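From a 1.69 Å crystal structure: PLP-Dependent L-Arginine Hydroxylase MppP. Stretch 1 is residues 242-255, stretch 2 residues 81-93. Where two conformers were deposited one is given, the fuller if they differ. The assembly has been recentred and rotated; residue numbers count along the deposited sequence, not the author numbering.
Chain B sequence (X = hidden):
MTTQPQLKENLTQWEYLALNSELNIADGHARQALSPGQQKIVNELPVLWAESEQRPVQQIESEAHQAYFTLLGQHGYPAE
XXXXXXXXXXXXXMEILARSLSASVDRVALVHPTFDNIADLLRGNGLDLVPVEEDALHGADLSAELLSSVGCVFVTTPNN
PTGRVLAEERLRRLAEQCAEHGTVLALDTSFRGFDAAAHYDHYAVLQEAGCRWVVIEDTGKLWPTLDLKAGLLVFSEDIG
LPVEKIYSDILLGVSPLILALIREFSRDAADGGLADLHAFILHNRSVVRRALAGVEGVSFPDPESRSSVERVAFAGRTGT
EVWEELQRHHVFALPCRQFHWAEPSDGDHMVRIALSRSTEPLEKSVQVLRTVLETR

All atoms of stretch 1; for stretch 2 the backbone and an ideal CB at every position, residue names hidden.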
# COMPACT_ATOMS: atom_id res chain seq x y z
N PRO B 242 -13.68 -6.16 -11.89
CA PRO B 242 -12.79 -7.18 -11.30
C PRO B 242 -12.03 -6.73 -10.07
O PRO B 242 -10.83 -7.01 -9.94
CB PRO B 242 -11.83 -7.48 -12.46
CG PRO B 242 -11.76 -6.20 -13.20
CD PRO B 242 -13.14 -5.63 -13.15
N VAL B 243 -12.72 -6.08 -9.12
CA VAL B 243 -12.03 -5.55 -7.94
C VAL B 243 -11.46 -6.68 -7.09
O VAL B 243 -10.40 -6.53 -6.48
CB VAL B 243 -12.97 -4.64 -7.11
CG1 VAL B 243 -13.26 -3.34 -7.88
CG2 VAL B 243 -14.27 -5.37 -6.72
N GLU B 244 -12.16 -7.81 -6.98
CA GLU B 244 -11.64 -8.88 -6.15
C GLU B 244 -10.35 -9.48 -6.72
O GLU B 244 -9.42 -9.80 -5.97
CB GLU B 244 -12.70 -9.97 -5.97
CG GLU B 244 -13.83 -9.52 -5.08
CD GLU B 244 -15.04 -10.42 -5.21
OE1 GLU B 244 -15.76 -10.33 -6.23
OE2 GLU B 244 -15.24 -11.24 -4.30
N LYS B 245 -10.31 -9.68 -8.04
CA LYS B 245 -9.13 -10.25 -8.68
C LYS B 245 -7.95 -9.29 -8.59
O LYS B 245 -6.84 -9.70 -8.23
CB LYS B 245 -9.44 -10.59 -10.14
CG LYS B 245 -8.24 -10.93 -11.03
CD LYS B 245 -7.35 -12.05 -10.50
CE LYS B 245 -6.41 -12.56 -11.60
NZ LYS B 245 -5.01 -12.84 -11.15
N ILE B 246 -8.17 -8.01 -8.86
CA ILE B 246 -7.06 -7.07 -8.84
C ILE B 246 -6.58 -6.86 -7.40
O ILE B 246 -5.38 -6.84 -7.13
CB ILE B 246 -7.42 -5.76 -9.54
CG1 ILE B 246 -7.57 -6.05 -11.04
CG2 ILE B 246 -6.33 -4.69 -9.30
CD1 ILE B 246 -8.11 -4.87 -11.89
N TYR B 247 -7.52 -6.82 -6.44
CA TYR B 247 -7.14 -6.81 -5.03
C TYR B 247 -6.16 -7.94 -4.74
O TYR B 247 -5.09 -7.74 -4.16
CB TYR B 247 -8.37 -6.94 -4.13
CG TYR B 247 -8.06 -7.12 -2.66
CD1 TYR B 247 -7.86 -8.37 -2.12
CD2 TYR B 247 -7.99 -6.02 -1.82
CE1 TYR B 247 -7.58 -8.53 -0.77
CE2 TYR B 247 -7.70 -6.17 -0.47
CZ TYR B 247 -7.51 -7.43 0.05
OH TYR B 247 -7.22 -7.58 1.39
N SER B 248 -6.51 -9.16 -5.17
CA SER B 248 -5.67 -10.30 -4.83
C SER B 248 -4.34 -10.29 -5.57
O SER B 248 -3.40 -10.96 -5.12
CB SER B 248 -6.42 -11.59 -5.10
OG SER B 248 -6.53 -11.86 -6.49
N ASP B 249 -4.22 -9.55 -6.67
CA ASP B 249 -2.92 -9.39 -7.32
C ASP B 249 -2.02 -8.46 -6.51
O ASP B 249 -0.79 -8.58 -6.61
CB ASP B 249 -3.09 -8.80 -8.73
CG ASP B 249 -3.76 -9.75 -9.71
OD1 ASP B 249 -3.77 -10.98 -9.48
OD2 ASP B 249 -4.23 -9.27 -10.76
N ILE B 250 -2.59 -7.56 -5.73
CA ILE B 250 -1.81 -6.58 -4.98
C ILE B 250 -1.50 -7.05 -3.57
O ILE B 250 -0.41 -6.79 -3.06
CB ILE B 250 -2.51 -5.21 -4.99
CG1 ILE B 250 -2.50 -4.66 -6.42
CG2 ILE B 250 -1.80 -4.20 -4.04
CD1 ILE B 250 -3.22 -3.39 -6.61
N LEU B 251 -2.43 -7.75 -2.90
CA LEU B 251 -2.17 -8.09 -1.50
C LEU B 251 -3.05 -9.24 -1.04
O LEU B 251 -4.14 -9.49 -1.57
CB LEU B 251 -2.37 -6.89 -0.56
CG LEU B 251 -3.78 -6.38 -0.23
CD1 LEU B 251 -3.81 -5.53 1.04
CD2 LEU B 251 -4.37 -5.57 -1.37
N LEU B 252 -2.53 -9.94 -0.02
CA LEU B 252 -3.23 -11.01 0.68
C LEU B 252 -4.19 -10.47 1.75
O LEU B 252 -5.20 -11.10 2.07
CB LEU B 252 -2.17 -11.94 1.29
CG LEU B 252 -2.54 -13.32 1.82
CD1 LEU B 252 -2.87 -14.25 0.67
CD2 LEU B 252 -1.37 -13.86 2.68
N GLY B 253 -3.90 -9.30 2.30
CA GLY B 253 -4.68 -8.73 3.38
C GLY B 253 -3.77 -7.78 4.14
O GLY B 253 -2.62 -7.59 3.78
N VAL B 254 -4.33 -7.17 5.18
CA VAL B 254 -3.56 -6.22 5.97
C VAL B 254 -3.14 -6.89 7.27
O VAL B 254 -3.60 -7.97 7.63
CB VAL B 254 -4.32 -4.92 6.24
CG1 VAL B 254 -4.67 -4.23 4.90
CG2 VAL B 254 -5.56 -5.19 7.04
N SER B 255 -2.25 -6.23 8.00
CA SER B 255 -1.71 -6.79 9.22
C SER B 255 -2.82 -6.98 10.25
O SER B 255 -3.60 -6.05 10.49
CB SER B 255 -0.64 -5.88 9.80
OG SER B 255 -0.31 -6.26 11.13
N UNK B 81 -18.02 -12.35 5.07
CA UNK B 81 -16.59 -12.32 4.72
C UNK B 81 -16.36 -12.17 3.22
O UNK B 81 -16.99 -12.84 2.41
CB UNK B 81 -15.90 -13.59 5.21
N UNK B 82 -15.47 -11.23 2.86
CA UNK B 82 -15.11 -10.98 1.48
C UNK B 82 -15.82 -9.82 0.83
O UNK B 82 -15.41 -9.40 -0.27
CB UNK B 82 -15.37 -12.24 0.66
N UNK B 83 -16.86 -9.28 1.46
CA UNK B 83 -17.56 -8.13 0.90
C UNK B 83 -16.87 -6.82 1.23
O UNK B 83 -17.11 -5.81 0.55
CB UNK B 83 -19.00 -8.09 1.41
N UNK B 84 -16.05 -6.81 2.27
CA UNK B 84 -15.24 -5.66 2.63
C UNK B 84 -13.79 -6.08 2.46
O UNK B 84 -13.30 -6.93 3.21
CB UNK B 84 -15.53 -5.18 4.05
N UNK B 85 -13.08 -5.48 1.49
CA UNK B 85 -11.68 -5.81 1.25
C UNK B 85 -10.81 -4.81 1.99
O UNK B 85 -10.86 -3.61 1.69
CB UNK B 85 -11.36 -5.81 -0.25
N UNK B 86 -9.98 -5.29 2.93
CA UNK B 86 -9.12 -4.40 3.70
C UNK B 86 -7.82 -4.19 2.93
O UNK B 86 -7.12 -5.15 2.60
CB UNK B 86 -8.85 -4.97 5.09
N UNK B 87 -7.53 -2.93 2.62
CA UNK B 87 -6.37 -2.53 1.82
C UNK B 87 -5.40 -1.74 2.69
O UNK B 87 -5.79 -1.18 3.72
CB UNK B 87 -6.80 -1.70 0.61
N UNK B 88 -4.14 -1.66 2.26
CA UNK B 88 -3.16 -0.87 3.00
C UNK B 88 -3.58 0.59 3.18
O UNK B 88 -3.19 1.23 4.16
CB UNK B 88 -1.81 -0.93 2.28
N UNK B 89 -4.34 1.14 2.25
CA UNK B 89 -4.75 2.53 2.35
C UNK B 89 -5.92 2.73 1.41
O UNK B 89 -6.16 1.92 0.52
CB UNK B 89 -3.60 3.48 2.02
N UNK B 90 -6.59 3.86 1.60
CA UNK B 90 -7.65 4.21 0.67
C UNK B 90 -7.12 4.45 -0.72
O UNK B 90 -7.81 4.14 -1.70
CB UNK B 90 -8.40 5.45 1.16
N UNK B 91 -5.92 5.01 -0.86
CA UNK B 91 -5.37 5.16 -2.21
C UNK B 91 -5.06 3.82 -2.87
O UNK B 91 -5.19 3.71 -4.09
CB UNK B 91 -4.10 6.01 -2.16
N UNK B 92 -4.62 2.81 -2.11
CA UNK B 92 -4.49 1.47 -2.70
C UNK B 92 -5.85 0.93 -3.12
O UNK B 92 -6.00 0.36 -4.21
CB UNK B 92 -3.83 0.51 -1.71
N UNK B 93 -6.89 1.15 -2.30
CA UNK B 93 -8.25 0.80 -2.73
C UNK B 93 -8.59 1.52 -4.03
O UNK B 93 -9.19 0.93 -4.95
CB UNK B 93 -9.27 1.15 -1.65

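Position 81 has nothing of stretch 1 within 5.5 Å of its ideal CB, so the choice is open apart from a phi of -55°, which a proline tolerates; it is Pro81. Position 82 is decided by its backbone: at phi/psi 98/-12 a CB would be jammed against the carbonyl O of position 81, which calls for glycine. In Gly82 the carbonyl makes the contact: water 1 donates to both Gly82 O (2.7 Å) and Glu244 OE2 (2.8 Å). Positions 83 and 84 find no partner in stretch 1, and many residues would serve; they are Arg83 and Val84.

At 85 the CB points toward the helix and lies 3.7 Å from Tyr247 CE2. A mid-sized aliphatic chain would suit the ring face and the helix backbone beyond it. Leu85 CB lies 4.0 Å from the Tyr247 ring centroid, 26° off the normal; its m, t rotamer brings CD1 within 4.3 Å of Glu244 CA.

At 86 the CB is directed sideways, with the ideal CB 3.8 Å from Val254 CG2; a small residue such as serine, alanine or threonine is plausible. The main polar feature is backbone: Tyr247 OH donates to the carbonyl O of 86 at 2.7 Å, independently of the side chain. The residue is Ser86, whose OG is bonded elsewhere in the structure.

The CB of 87 points away, yet its ideal position is only 4.7 Å from Tyr247 CE2, so a modest apolar side chain could still reach the ring. Cys87 (m) does: SG is 3.7 Å from Tyr247 CE2 and, at 89° off the ring normal, meets the edge.

At 88 the CB is sideways, 5.1 Å from Val254 CG1 and 5.2 Å from Leu251 CD1. A long or aromatic side chain could turn back over these aliphatic groups, and a polar end could meet, directly or through water, the carbonyl O atoms of Ile250 and Gly253. Tyr88 fits both: Leu251 CD1 sits 3.8 Å from its ring centroid, 11° off the normal, and waters 3 and 4 link its OH to Ile250 O and Gly253 O.

Position 89 points away and precedes a helix, favouring a capping serine, threonine, aspartate or asparagine. Ser89 OG accepts from the backbone N of 92 at 3.0 Å, a capping bond. At 90 and 91, out of reach, many helix-compatible residues would serve; they are Ser90 and Ser91.

At 92 the CB points toward Ile250's aliphatic surface; a branched apolar residue suits. Val92 CG1 lies 4.3 Å from Ile250 CG2. Position 93 points away, so stretch 1 sets no demand; Ser93 OG donates to Ser89 O at 3.3 Å.

Stretch 2 (81-93) PGRVLSCYSSSVS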
# COMPACT_ATOMS: atom_id res chain seq x y z
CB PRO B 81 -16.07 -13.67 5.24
CG PRO B 81 -16.98 -14.00 6.37
CD PRO B 81 -18.33 -13.49 5.96
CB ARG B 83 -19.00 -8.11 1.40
CG ARG B 83 -19.92 -9.20 0.78
CD ARG B 83 -20.13 -9.01 -0.73
NE ARG B 83 -20.73 -7.71 -1.05
CZ ARG B 83 -21.99 -7.41 -0.80
NH1 ARG B 83 -22.80 -8.31 -0.25
NH2 ARG B 83 -22.45 -6.21 -1.09
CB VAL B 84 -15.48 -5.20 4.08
CG1 VAL B 84 -14.51 -4.03 4.46
CG2 VAL B 84 -16.92 -4.77 4.30
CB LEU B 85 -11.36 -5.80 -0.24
CG LEU B 85 -12.31 -6.68 -1.06
CD1 LEU B 85 -12.01 -6.50 -2.56
CD2 LEU B 85 -12.17 -8.11 -0.66
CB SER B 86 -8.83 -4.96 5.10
OG SER B 86 -10.03 -5.23 5.82
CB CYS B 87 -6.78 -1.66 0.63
SG CYS B 87 -8.06 -2.48 -0.39
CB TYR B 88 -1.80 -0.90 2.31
CG TYR B 88 -1.22 -2.27 2.09
CD1 TYR B 88 -0.95 -3.10 3.16
CD2 TYR B 88 -0.91 -2.71 0.83
CE1 TYR B 88 -0.39 -4.37 2.96
CE2 TYR B 88 -0.33 -3.94 0.63
CZ TYR B 88 -0.08 -4.77 1.70
OH TYR B 88 0.46 -6.00 1.52
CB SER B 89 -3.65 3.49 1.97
OG SER B 89 -3.41 3.37 0.56
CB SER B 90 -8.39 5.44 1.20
OG SER B 90 -9.22 6.04 0.24
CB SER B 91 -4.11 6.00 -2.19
OG SER B 91 -4.40 7.32 -1.76
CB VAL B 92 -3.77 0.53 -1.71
CG1 VAL B 92 -3.86 -0.93 -2.15
CG2 VAL B 92 -2.31 0.92 -1.56
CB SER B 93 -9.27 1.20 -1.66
OG SER B 93 -9.00 0.62 -0.40
O HOH W 1 -14.05 -11.16 -1.80
O HOH W 2 -9.78 -8.14 3.49
O HOH W 3 1.17 -6.55 -1.02
O HOH W 4 0.14 -8.49 3.26
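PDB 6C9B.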